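Local atomic coordinates of alpha-L-rhamnosidase (Aspergillus terreus, PDB entry 6GSZ), a protein that probably hydrolyses terminal non-reducing alpha-L-rhamnose residues of alpha-L-rhamnosides. Residues Glu466-Thr471 / Asn515-Gly520; Leu509-Pro514 / Ser574-Ala579; Thr524-Asp529 / Gly695-His700. All coordinates share one frame; numbering follows the deposited sequence.

Contact 1: Glu466-Thr471 / Asn515-Gly520; sequences ERLGWT and NIHGNG. With BGC (beta-D-glucopyranose), chain B; NAG (2-acetamido-2-deoxy-beta-D-glucopyranose), chain C.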
loop_
_atom_site.group_PDB
_atom_site.type_symbol
_atom_site.label_atom_id
_atom_site.label_comp_id
_atom_site.label_asym_id
_atom_site.label_seq_id
_atom_site.Cartn_x
_atom_site.Cartn_y
_atom_site.Cartn_z
ATOM N N GLU A 466 15.282 -3.052 6.701
ATOM C CA GLU A 466 14.980 -1.961 5.751
ATOM C C GLU A 466 13.502 -1.619 5.931
ATOM O O GLU A 466 13.156 -0.970 6.867
ATOM C CB GLU A 466 15.455 -2.364 4.345
ATOM C CG GLU A 466 15.529 -1.209 3.360
ATOM C CD GLU A 466 16.491 -1.421 2.211
ATOM O OE1 GLU A 466 17.030 -2.526 2.092
ATOM O OE2 GLU A 466 16.705 -0.477 1.450
ATOM N N ARG A 467 12.641 -2.009 4.977
ATOM C CA ARG A 467 11.178 -1.789 5.100
ATOM C C ARG A 467 10.920 -0.286 5.094
ATOM O O ARG A 467 10.171 0.225 5.908
ATOM C CB ARG A 467 10.563 -2.533 6.297
ATOM C CG ARG A 467 11.203 -3.864 6.675
ATOM C CD ARG A 467 10.520 -4.500 7.847
ATOM N NE ARG A 467 11.313 -5.573 8.383
ATOM C CZ ARG A 467 10.908 -6.335 9.390
ATOM N NH1 ARG A 467 9.710 -6.167 9.901
ATOM N NH2 ARG A 467 11.697 -7.280 9.893
ATOM N N LEU A 468 11.518 0.413 4.111
ATOM C CA LEU A 468 11.422 1.859 4.027
ATOM C C LEU A 468 10.544 2.238 2.829
ATOM O O LEU A 468 10.352 1.423 1.873
ATOM C CB LEU A 468 12.821 2.457 3.825
ATOM C CG LEU A 468 13.865 2.019 4.852
ATOM C CD1 LEU A 468 15.227 2.580 4.505
ATOM C CD2 LEU A 468 13.459 2.408 6.289
ATOM N N GLY A 469 10.052 3.472 2.879
ATOM C CA GLY A 469 9.155 3.942 1.803
ATOM C C GLY A 469 9.892 4.384 0.548
ATOM O O GLY A 469 9.934 5.573 0.230
ATOM N N TRP A 470 10.562 3.417 -0.086
ATOM C CA TRP A 470 11.387 3.717 -1.263
ATOM C C TRP A 470 10.544 4.272 -2.432
ATOM O O TRP A 470 9.571 3.671 -2.902
ATOM C CB TRP A 470 12.176 2.486 -1.671
ATOM C CG TRP A 470 13.433 2.295 -0.867
ATOM C CD1 TRP A 470 13.624 1.460 0.194
ATOM C CD2 TRP A 470 14.689 2.933 -1.113
ATOM N NE1 TRP A 470 14.922 1.543 0.617
ATOM C CE2 TRP A 470 15.599 2.454 -0.150
ATOM C CE3 TRP A 470 15.117 3.864 -2.047
ATOM C CZ2 TRP A 470 16.921 2.875 -0.125
ATOM C CZ3 TRP A 470 16.420 4.290 -2.028
ATOM C CH2 TRP A 470 17.312 3.805 -1.052
ATOM N N THR A 471 10.937 5.463 -2.859
ATOM C CA THR A 471 10.158 6.247 -3.826
ATOM C C THR A 471 10.113 5.612 -5.221
ATOM O O THR A 471 9.079 5.583 -5.862
ATOM C CB THR A 471 10.691 7.683 -3.811
ATOM O OG1 THR A 471 12.113 7.706 -4.006
ATOM C CG2 THR A 471 10.320 8.374 -2.524
ATOM N N ASN A 515 11.341 10.109 5.685
ATOM C CA ASN A 515 12.761 10.253 5.452
ATOM C C ASN A 515 13.543 10.078 6.775
ATOM O O ASN A 515 13.520 10.980 7.601
ATOM C CB ASN A 515 13.055 11.604 4.823
ATOM C CG ASN A 515 14.533 11.874 4.679
ATOM O OD1 ASN A 515 15.295 10.915 4.519
ATOM N ND2 ASN A 515 14.890 13.171 4.635
ATOM N N ILE A 516 14.318 8.994 6.867
ATOM C CA ILE A 516 15.153 8.723 8.036
ATOM C C ILE A 516 16.598 9.134 7.781
ATOM O O ILE A 516 17.423 8.926 8.648
ATOM C CB ILE A 516 15.082 7.239 8.442
ATOM C CG1 ILE A 516 15.508 6.292 7.308
ATOM C CG2 ILE A 516 13.700 6.951 8.953
ATOM C CD1 ILE A 516 15.933 4.907 7.718
ATOM N N HIS A 517 16.929 9.635 6.587
ATOM C CA HIS A 517 18.309 9.822 6.127
ATOM C C HIS A 517 18.792 11.280 6.149
ATOM O O HIS A 517 19.967 11.534 5.774
ATOM C CB HIS A 517 18.504 9.249 4.714
ATOM C CG HIS A 517 18.301 7.773 4.650
ATOM N ND1 HIS A 517 17.640 7.148 3.619
ATOM C CD2 HIS A 517 18.702 6.776 5.479
ATOM C CE1 HIS A 517 17.620 5.826 3.838
ATOM N NE2 HIS A 517 18.250 5.582 4.977
ATOM N N GLY A 518 17.975 12.234 6.576
ATOM C CA GLY A 518 18.456 13.641 6.657
ATOM C C GLY A 518 18.462 14.319 5.289
ATOM O O GLY A 518 17.683 13.918 4.428
ATOM N N ASN A 519 19.349 15.314 5.087
ATOM C CA ASN A 519 19.252 16.182 3.934
ATOM C C ASN A 519 20.387 15.983 2.910
ATOM O O ASN A 519 20.495 16.760 1.962
ATOM C CB ASN A 519 19.130 17.641 4.365
ATOM C CG ASN A 519 20.437 18.229 4.841
ATOM O OD1 ASN A 519 21.392 17.496 5.098
ATOM N ND2 ASN A 519 20.480 19.552 4.987
ATOM N N GLY A 520 21.152 14.908 3.019
ATOM C CA GLY A 520 22.393 14.741 2.230
ATOM C C GLY A 520 22.190 14.083 0.868
ATOM O O GLY A 520 23.080 14.143 0.010
HETATM C C2 BGC B . 14.871 -0.533 -3.025
HETATM C C3 BGC B . 15.519 0.289 -4.103
HETATM C C4 BGC B . 16.776 1.045 -3.736
HETATM C C5 BGC B . 17.619 0.063 -3.081
HETATM C C6 BGC B . 18.903 0.801 -2.758
HETATM C C1 BGC B . 15.920 -1.377 -2.322
HETATM O O1 BGC B . 15.266 -2.234 -1.408
HETATM O O2 BGC B . 14.117 -1.579 -3.591
HETATM O O3 BGC B . 14.682 1.278 -4.392
HETATM O O4 BGC B . 17.482 1.718 -4.806
HETATM O O5 BGC B . 17.036 -0.589 -1.906
HETATM O O6 BGC B . 19.731 -0.066 -1.977
HETATM C C1 NAG C . 14.958 19.925 8.129
HETATM C C2 NAG C . 14.628 19.237 9.464
HETATM C C3 NAG C . 15.741 19.449 10.461
HETATM C C4 NAG C . 17.075 18.999 9.916
HETATM C C5 NAG C . 17.311 19.707 8.581
HETATM C C6 NAG C . 18.568 19.168 7.914
HETATM C C7 NAG C . 12.362 18.884 10.358
HETATM C C8 NAG C . 11.135 19.581 10.891
HETATM N N2 NAG C . 13.390 19.707 10.018
HETATM O O3 NAG C . 15.436 18.716 11.641
HETATM O O4 NAG C . 18.053 19.388 10.874
HETATM O O5 NAG C . 16.211 19.394 7.707
HETATM O O6 NAG C . 18.535 17.704 7.868
HETATM O O7 NAG C . 12.425 17.654 10.214
#

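Contact 2: Leu509-Pro514 / Ser574-Ala579; sequences LPYVIP and STFQWA. With BGC (beta-D-glucopyranose), chain B.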
loop_
_atom_site.group_PDB
_atom_site.type_symbol
_atom_site.label_atom_id
_atom_site.label_comp_id
_atom_site.label_asym_id
_atom_site.label_seq_id
_atom_site.Cartn_x
_atom_site.Cartn_y
_atom_site.Cartn_z
ATOM N N LEU A 509 13.131 15.327 -3.541
ATOM C CA LEU A 509 12.469 14.292 -2.770
ATOM C C LEU A 509 13.519 13.380 -2.143
ATOM O O LEU A 509 14.380 12.840 -2.829
ATOM C CB LEU A 509 11.531 13.503 -3.684
ATOM C CG LEU A 509 10.599 12.533 -2.994
ATOM C CD1 LEU A 509 9.573 13.271 -2.132
ATOM C CD2 LEU A 509 9.929 11.640 -4.033
ATOM N N PRO A 510 13.497 13.181 -0.809
ATOM C CA PRO A 510 14.353 12.164 -0.201
ATOM C C PRO A 510 14.093 10.798 -0.829
ATOM O O PRO A 510 13.024 10.543 -1.353
ATOM C CB PRO A 510 13.988 12.189 1.270
ATOM C CG PRO A 510 13.460 13.571 1.476
ATOM C CD PRO A 510 12.704 13.901 0.198
ATOM N N TYR A 511 15.078 9.923 -0.778
ATOM C CA TYR A 511 14.952 8.598 -1.374
ATOM C C TYR A 511 13.830 7.768 -0.769
ATOM O O TYR A 511 13.184 6.992 -1.457
ATOM C CB TYR A 511 16.279 7.837 -1.347
ATOM C CG TYR A 511 17.401 8.537 -2.076
ATOM C CD1 TYR A 511 17.183 9.460 -3.095
ATOM C CD2 TYR A 511 18.709 8.174 -1.793
ATOM C CE1 TYR A 511 18.253 10.108 -3.689
ATOM C CE2 TYR A 511 19.778 8.790 -2.405
ATOM C CZ TYR A 511 19.555 9.759 -3.360
ATOM O OH TYR A 511 20.611 10.393 -3.957
ATOM N N VAL A 512 13.678 7.867 0.557
ATOM C CA VAL A 512 12.617 7.156 1.253
ATOM C C VAL A 512 11.741 8.126 2.033
ATOM O O VAL A 512 12.210 9.167 2.481
ATOM C CB VAL A 512 13.132 6.053 2.196
ATOM C CG1 VAL A 512 14.086 5.131 1.456
ATOM C CG2 VAL A 512 13.808 6.570 3.467
ATOM N N ILE A 513 10.457 7.765 2.125
ATOM C CA ILE A 513 9.447 8.556 2.808
ATOM C C ILE A 513 8.641 7.623 3.688
ATOM O O ILE A 513 8.030 6.648 3.206
ATOM C CB ILE A 513 8.480 9.209 1.822
ATOM C CG1 ILE A 513 9.189 10.074 0.774
ATOM C CG2 ILE A 513 7.384 9.972 2.535
ATOM C CD1 ILE A 513 9.867 11.352 1.282
ATOM N N PRO A 514 8.553 7.866 5.018
ATOM C CA PRO A 514 9.227 8.956 5.754
ATOM C C PRO A 514 10.758 8.918 5.660
ATOM O O PRO A 514 11.361 7.831 5.491
ATOM C CB PRO A 514 8.815 8.672 7.204
ATOM C CG PRO A 514 7.441 7.988 7.073
ATOM C CD PRO A 514 7.639 7.086 5.864
ATOM N N SER A 574 27.103 14.989 -13.426
ATOM C CA SER A 574 27.937 14.632 -12.279
ATOM C C SER A 574 27.092 14.090 -11.122
ATOM O O SER A 574 27.630 13.830 -10.037
ATOM C CB SER A 574 28.743 15.812 -11.861
ATOM O OG SER A 574 27.951 16.826 -11.233
ATOM N N THR A 575 25.787 13.918 -11.324
ATOM C CA THR A 575 24.919 13.485 -10.247
ATOM C C THR A 575 24.890 11.960 -10.079
ATOM O O THR A 575 24.900 11.198 -11.006
ATOM C CB THR A 575 23.482 13.947 -10.480
ATOM O OG1 THR A 575 23.008 13.594 -11.784
ATOM C CG2 THR A 575 23.330 15.441 -10.291
ATOM N N PHE A 576 24.857 11.524 -8.812
ATOM C CA PHE A 576 24.503 10.168 -8.485
ATOM C C PHE A 576 23.137 9.836 -9.100
ATOM O O PHE A 576 22.180 10.647 -8.973
ATOM C CB PHE A 576 24.487 9.991 -6.962
ATOM C CG PHE A 576 23.954 8.637 -6.581
ATOM C CD1 PHE A 576 24.735 7.505 -6.726
ATOM C CD2 PHE A 576 22.631 8.474 -6.236
ATOM C CE1 PHE A 576 24.224 6.247 -6.458
ATOM C CE2 PHE A 576 22.114 7.216 -5.978
ATOM C CZ PHE A 576 22.900 6.099 -6.103
ATOM N N GLN A 577 23.018 8.612 -9.617
ATOM C CA GLN A 577 21.748 8.129 -10.115
ATOM C C GLN A 577 21.584 6.622 -9.824
ATOM O O GLN A 577 22.549 5.845 -9.959
ATOM C CB GLN A 577 21.575 8.370 -11.613
ATOM C CG GLN A 577 21.573 9.830 -12.022
ATOM C CD GLN A 577 20.368 10.612 -11.541
ATOM O OE1 GLN A 577 19.318 10.033 -11.216
ATOM N NE2 GLN A 577 20.507 11.942 -11.567
ATOM N N TRP A 578 20.381 6.227 -9.369
ATOM C CA TRP A 578 19.968 4.827 -9.301
ATOM C C TRP A 578 19.719 4.251 -10.702
ATOM O O TRP A 578 20.194 3.137 -11.056
ATOM C CB TRP A 578 18.684 4.674 -8.462
ATOM C CG TRP A 578 18.759 5.214 -7.062
ATOM C CD1 TRP A 578 18.183 6.356 -6.570
ATOM C CD2 TRP A 578 19.492 4.633 -5.972
ATOM N NE1 TRP A 578 18.536 6.526 -5.256
ATOM C CE2 TRP A 578 19.291 5.472 -4.865
ATOM C CE3 TRP A 578 20.264 3.483 -5.827
ATOM C CZ2 TRP A 578 19.849 5.189 -3.620
ATOM C CZ3 TRP A 578 20.823 3.209 -4.600
ATOM C CH2 TRP A 578 20.604 4.048 -3.514
ATOM N N ALA A 579 18.973 5.026 -11.502
ATOM C CA ALA A 579 18.645 4.715 -12.925
ATOM C C ALA A 579 18.158 3.265 -13.038
ATOM O O ALA A 579 17.234 2.877 -12.318
ATOM C CB ALA A 579 19.801 5.068 -13.831
HETATM C C2 BGC B . 14.871 -0.533 -3.025
HETATM C C3 BGC B . 15.519 0.289 -4.103
HETATM C C4 BGC B . 16.776 1.045 -3.736
HETATM C C5 BGC B . 17.619 0.063 -3.081
HETATM C C6 BGC B . 18.903 0.801 -2.758
HETATM C C1 BGC B . 15.920 -1.377 -2.322
HETATM O O1 BGC B . 15.266 -2.234 -1.408
HETATM O O2 BGC B . 14.117 -1.579 -3.591
HETATM O O3 BGC B . 14.682 1.278 -4.392
HETATM O O4 BGC B . 17.482 1.718 -4.806
HETATM O O5 BGC B . 17.036 -0.589 -1.906
HETATM O O6 BGC B . 19.731 -0.066 -1.977
#

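Contact 3: Thr524-Asp529 / Gly695-His700; sequences TSIWGD and GFAGTH. With BGC (beta-D-glucopyranose), chain B.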
loop_
_atom_site.group_PDB
_atom_site.type_symbol
_atom_site.label_atom_id
_atom_site.label_comp_id
_atom_site.label_asym_id
_atom_site.label_seq_id
_atom_site.Cartn_x
_atom_site.Cartn_y
_atom_site.Cartn_z
ATOM N N THR A 524 17.513 12.444 -7.645
ATOM C CA THR A 524 17.646 11.336 -8.613
ATOM C C THR A 524 16.375 11.222 -9.469
ATOM O O THR A 524 15.255 11.467 -9.019
ATOM C CB THR A 524 17.917 9.996 -7.920
ATOM O OG1 THR A 524 16.859 9.635 -7.015
ATOM C CG2 THR A 524 19.241 10.044 -7.200
ATOM N N SER A 525 16.589 10.739 -10.691
ATOM C CA SER A 525 15.491 10.385 -11.594
ATOM C C SER A 525 14.821 9.110 -11.084
ATOM O O SER A 525 15.446 8.346 -10.336
ATOM C CB SER A 525 16.003 10.161 -12.987
ATOM O OG SER A 525 16.766 8.978 -13.055
ATOM N N ILE A 526 13.544 8.938 -11.423
ATOM C CA ILE A 526 12.684 7.761 -11.142
ATOM C C ILE A 526 12.230 7.778 -9.674
ATOM O O ILE A 526 11.054 7.766 -9.418
ATOM C CB ILE A 526 13.312 6.415 -11.553
ATOM C CG1 ILE A 526 13.860 6.464 -12.991
ATOM C CG2 ILE A 526 12.288 5.298 -11.372
ATOM C CD1 ILE A 526 14.670 5.263 -13.355
ATOM N N TRP A 527 13.204 7.727 -8.762
ATOM C CA TRP A 527 13.000 7.874 -7.314
ATOM C C TRP A 527 12.452 9.279 -7.049
ATOM O O TRP A 527 11.305 9.384 -6.624
ATOM C CB TRP A 527 14.331 7.576 -6.606
ATOM C CG TRP A 527 14.554 6.106 -6.410
ATOM C CD1 TRP A 527 14.455 5.422 -5.233
ATOM C CD2 TRP A 527 14.902 5.108 -7.395
ATOM N NE1 TRP A 527 14.687 4.093 -5.427
ATOM C CE2 TRP A 527 14.943 3.863 -6.750
ATOM C CE3 TRP A 527 15.160 5.134 -8.773
ATOM C CZ2 TRP A 527 15.247 2.670 -7.405
ATOM C CZ3 TRP A 527 15.443 3.950 -9.427
ATOM C CH2 TRP A 527 15.495 2.731 -8.757
ATOM N N GLY A 528 13.165 10.338 -7.425
ATOM C CA GLY A 528 12.639 11.649 -7.185
ATOM C C GLY A 528 11.372 11.926 -7.993
ATOM O O GLY A 528 10.481 12.657 -7.553
ATOM N N ASP A 529 11.329 11.346 -9.201
ATOM C CA ASP A 529 10.186 11.511 -10.091
ATOM C C ASP A 529 8.901 10.920 -9.505
ATOM O O ASP A 529 7.830 11.189 -10.051
ATOM C CB ASP A 529 10.453 10.948 -11.478
ATOM C CG ASP A 529 11.483 11.775 -12.248
ATOM O OD1 ASP A 529 11.231 13.011 -12.410
ATOM O OD2 ASP A 529 12.475 11.151 -12.692
ATOM N N GLY A 695 16.073 -3.469 -15.707
ATOM C CA GLY A 695 15.998 -3.250 -14.264
ATOM C C GLY A 695 14.767 -2.437 -13.882
ATOM O O GLY A 695 13.746 -2.451 -14.585
ATOM N N PHE A 696 14.871 -1.650 -12.803
ATOM C CA PHE A 696 13.707 -0.962 -12.255
ATOM C C PHE A 696 13.212 0.113 -13.226
ATOM O O PHE A 696 12.051 0.502 -13.144
ATOM C CB PHE A 696 14.003 -0.382 -10.858
ATOM C CG PHE A 696 13.940 -1.311 -9.668
ATOM C CD1 PHE A 696 14.181 -2.673 -9.792
ATOM C CD2 PHE A 696 13.656 -0.807 -8.419
ATOM C CE1 PHE A 696 14.155 -3.523 -8.700
ATOM C CE2 PHE A 696 13.651 -1.649 -7.313
ATOM C CZ PHE A 696 13.875 -2.998 -7.448
ATOM N N ALA A 697 14.127 0.657 -14.035
ATOM C CA ALA A 697 13.726 1.763 -14.925
ATOM C C ALA A 697 12.877 1.262 -16.101
ATOM O O ALA A 697 12.034 1.997 -16.577
ATOM C CB ALA A 697 14.936 2.515 -15.456
ATOM N N GLY A 698 13.180 0.045 -16.583
ATOM C CA GLY A 698 12.569 -0.474 -17.795
ATOM C C GLY A 698 11.437 -1.469 -17.552
ATOM O O GLY A 698 10.538 -1.592 -18.388
ATOM N N THR A 699 11.472 -2.216 -16.456
ATOM C CA THR A 699 10.621 -3.406 -16.320
ATOM C C THR A 699 9.126 -3.055 -16.332
ATOM O O THR A 699 8.330 -3.681 -17.087
ATOM C CB THR A 699 10.964 -4.186 -15.058
ATOM O OG1 THR A 699 12.305 -4.655 -15.205
ATOM C CG2 THR A 699 10.046 -5.373 -14.877
ATOM N N HIS A 700 8.726 -2.013 -15.579
ATOM C CA HIS A 700 7.313 -1.695 -15.450
ATOM C C HIS A 700 6.689 -1.233 -16.770
ATOM O O HIS A 700 5.429 -1.270 -16.899
ATOM C CB HIS A 700 7.041 -0.676 -14.336
ATOM C CG HIS A 700 7.537 0.702 -14.615
ATOM N ND1 HIS A 700 6.659 1.746 -14.821
ATOM C CD2 HIS A 700 8.783 1.234 -14.675
ATOM C CE1 HIS A 700 7.349 2.865 -15.000
ATOM N NE2 HIS A 700 8.658 2.580 -14.910
HETATM C C2 BGC B . 14.871 -0.533 -3.025
HETATM C C3 BGC B . 15.519 0.289 -4.103
HETATM C C4 BGC B . 16.776 1.045 -3.736
HETATM C C5 BGC B . 17.619 0.063 -3.081
HETATM C C6 BGC B . 18.903 0.801 -2.758
HETATM C C1 BGC B . 15.920 -1.377 -2.322
HETATM O O1 BGC B . 15.266 -2.234 -1.408
HETATM O O2 BGC B . 14.117 -1.579 -3.591
HETATM O O3 BGC B . 14.682 1.278 -4.392
HETATM O O4 BGC B . 17.482 1.718 -4.806
HETATM O O5 BGC B . 17.036 -0.589 -1.906
HETATM O O6 BGC B . 19.731 -0.066 -1.977
#

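Contact 1: Glu466-Thr471 / Asn515-Gly520
Leu468 meets Ile516 and His517 through its two methyl branches. Its CD2 lies 3.8 Å from Ile516 CD1, and the two side chains cross at about a right angle. The other branch, CD1, comes 4.1 Å from His517 CE1, at a slant to the imidazole. Leu468 and His517 reach toward each other from opposing directions. Ile516 also packs on its own neighbour. Its CG1 is lodged between the backbone N and the carbonyl carbon (chi1 58°) and stands 3.6 Å above the imidazole plane of His517, toward the rim. Both contacts across the loops are made by carbon atoms alone, and the interface is small. It joins two loops of the six-hairpin glycosidase domain, an (alpha/alpha)6 barrel as in other GH78 enzymes. Glu466-Thr471 leads into helix 471-484, with Trp470 at the N-cap position. Asn515-Gly520 belongs to the long loop before helix 530-542. The second loop is braced by Asn515. Its OD1 accepts from His517 N at 2.9 Å, which makes an Asx turn; the donor sits above the carbonyl plane. Its ND2 gives a nearly straight bond (171°) to Gly518 O, also 2.9 Å long and in the plane of the amide. On the first loop, Gly469 centres an inverse gamma turn, and Leu468 N is bonded to Asp460. Behind Leu468 lies the sugar pocket. The glucose ring lies roughly parallel to the indole of Trp470, with C4 3.6 Å above one face, off-centre, and Val512 packs on the other face. Trp470 NE1 donates to Glu466 OE2 at 2.8 Å. That bond is bent (133°) and meets the carboxylate on its anti side. Arg464 and Arg371 hold the other oxygen, Glu466 OE1, by salt bridges.

Contact 2: Leu509-Pro514 / Ser574-Ala579
The hydroxyl of Tyr511 is bonded to the backbone oxygen of Thr522, and Phe576 lies against it. Phe576 CD2 is 3.6 Å from Tyr511 OH, at a slant to both rings. The bond to Thr522 anchors the far end of the tyrosine ring, whose face receives Trp578. This is a T-shaped pair: the indole edge points at the phenol face, with planes at 79° and centroids of the phenol and the five-membered ring 4.8 Å apart. Trp578 NE1 stands 3.6 Å above the plane of the Tyr511 ring, over its centre. The N-H is directed into the pi cloud. This nitrogen is buried and has no conventional acceptor, so the ring face is probably a partial substitute. Beside it, Trp578 CZ2 is 3.7 Å from Tyr511 CD2. Phe576 has CG anti to its backbone N (chi1 173°), which swings its ring back over the indole of Trp578. Its CE2 lies 3.5 Å above the middle of the indole, and the phenyl presents its edge there. The three aromatic groups therefore meet edge against face twice. The segment Ser574-Ala579 is steadied by Gln577. Its NE2 donates to Thr575 OG1 at 3.0 Å, within the amide plane, and Thr575 OG1 is also bonded to Asp572 O. Gln577 OE1 takes the backbone N of Ser525. Tyr511 N is bonded to Glu521, and its carbonyl oxygen to Thr471. The second face of Trp578, the one turned from Phe576, meets O4 and C6 of the bound glucose: Trp578 CE3 is 3.4 Å from glucose O4. Aromatic side chains lining a sugar pocket are characteristic of glycosidases, and here Trp578 forms one wall of the glucose site in the six-hairpin domain.

Contact 3: Thr524-Asp529 / Gly695-His700
Ile526 and Ala697 form the tight half of this contact. Ile526 CD1 presses on Ala697 CB at 3.5 Å, closer than usual for two carbons. Ile526 CG1 lies anti to the carbonyl carbon (chi1 -49°), and the extended chain carries CD1 to the alanine. Trp527 and Phe696 make the looser half, on the pocket side. Their side chains cross at about a right angle, and Trp527 CZ2 is 4.0 Å from Phe696 CD2. The bound glucose lies next to this pair. Trp527 NE1 donates in the indole plane to glucose O3 at 3.0 Å, while Phe696 CE2 lies 3.8 Å from glucose O2, at the ring edge. Both loops are well anchored. Ile526 N gives an almost straight bond (173°) to Asp529 OD2, 2.8 Å long. Gly695 O accepts from three donors: Gly698 N, Thr699 N and Thr699 OG1. Asp580 binds the backbone N of Gly695, Ala697 and Gly698. Val601 of helix 598-619 packs on both Ile526 and Ala697. Asp473 of helix 471-484 touches both Trp527 and Phe696, and Gly695-His700 runs directly into helix 699-708.

Overall arrangement
All three contacts join loops at the sugar pocket of one helical domain, and each touches the bound glucose. Contact 3 is the buried one. Contacts 1 and 2 are only partly buried, with His517 and Phe576 nearer the surface. The chemistry shifts accordingly: branched aliphatic groups and an imidazole in contact 1, aromatic rings set edge-to-face in contact 2, and a mix of aliphatic and aromatic groups in contact 3. Leu509-Pro514, Asn515-Gly520 and Thr524-Asp529 all come from the one long loop between helices 488-503 and 530-542. Probable hydrogen bonds connect contacts 1 and 2 (Thr471 to Tyr511, Gly469 to Ile513) and contacts 2 and 3 (Ser525 to Gln577). Trp527 packs on both Trp470 and Trp578.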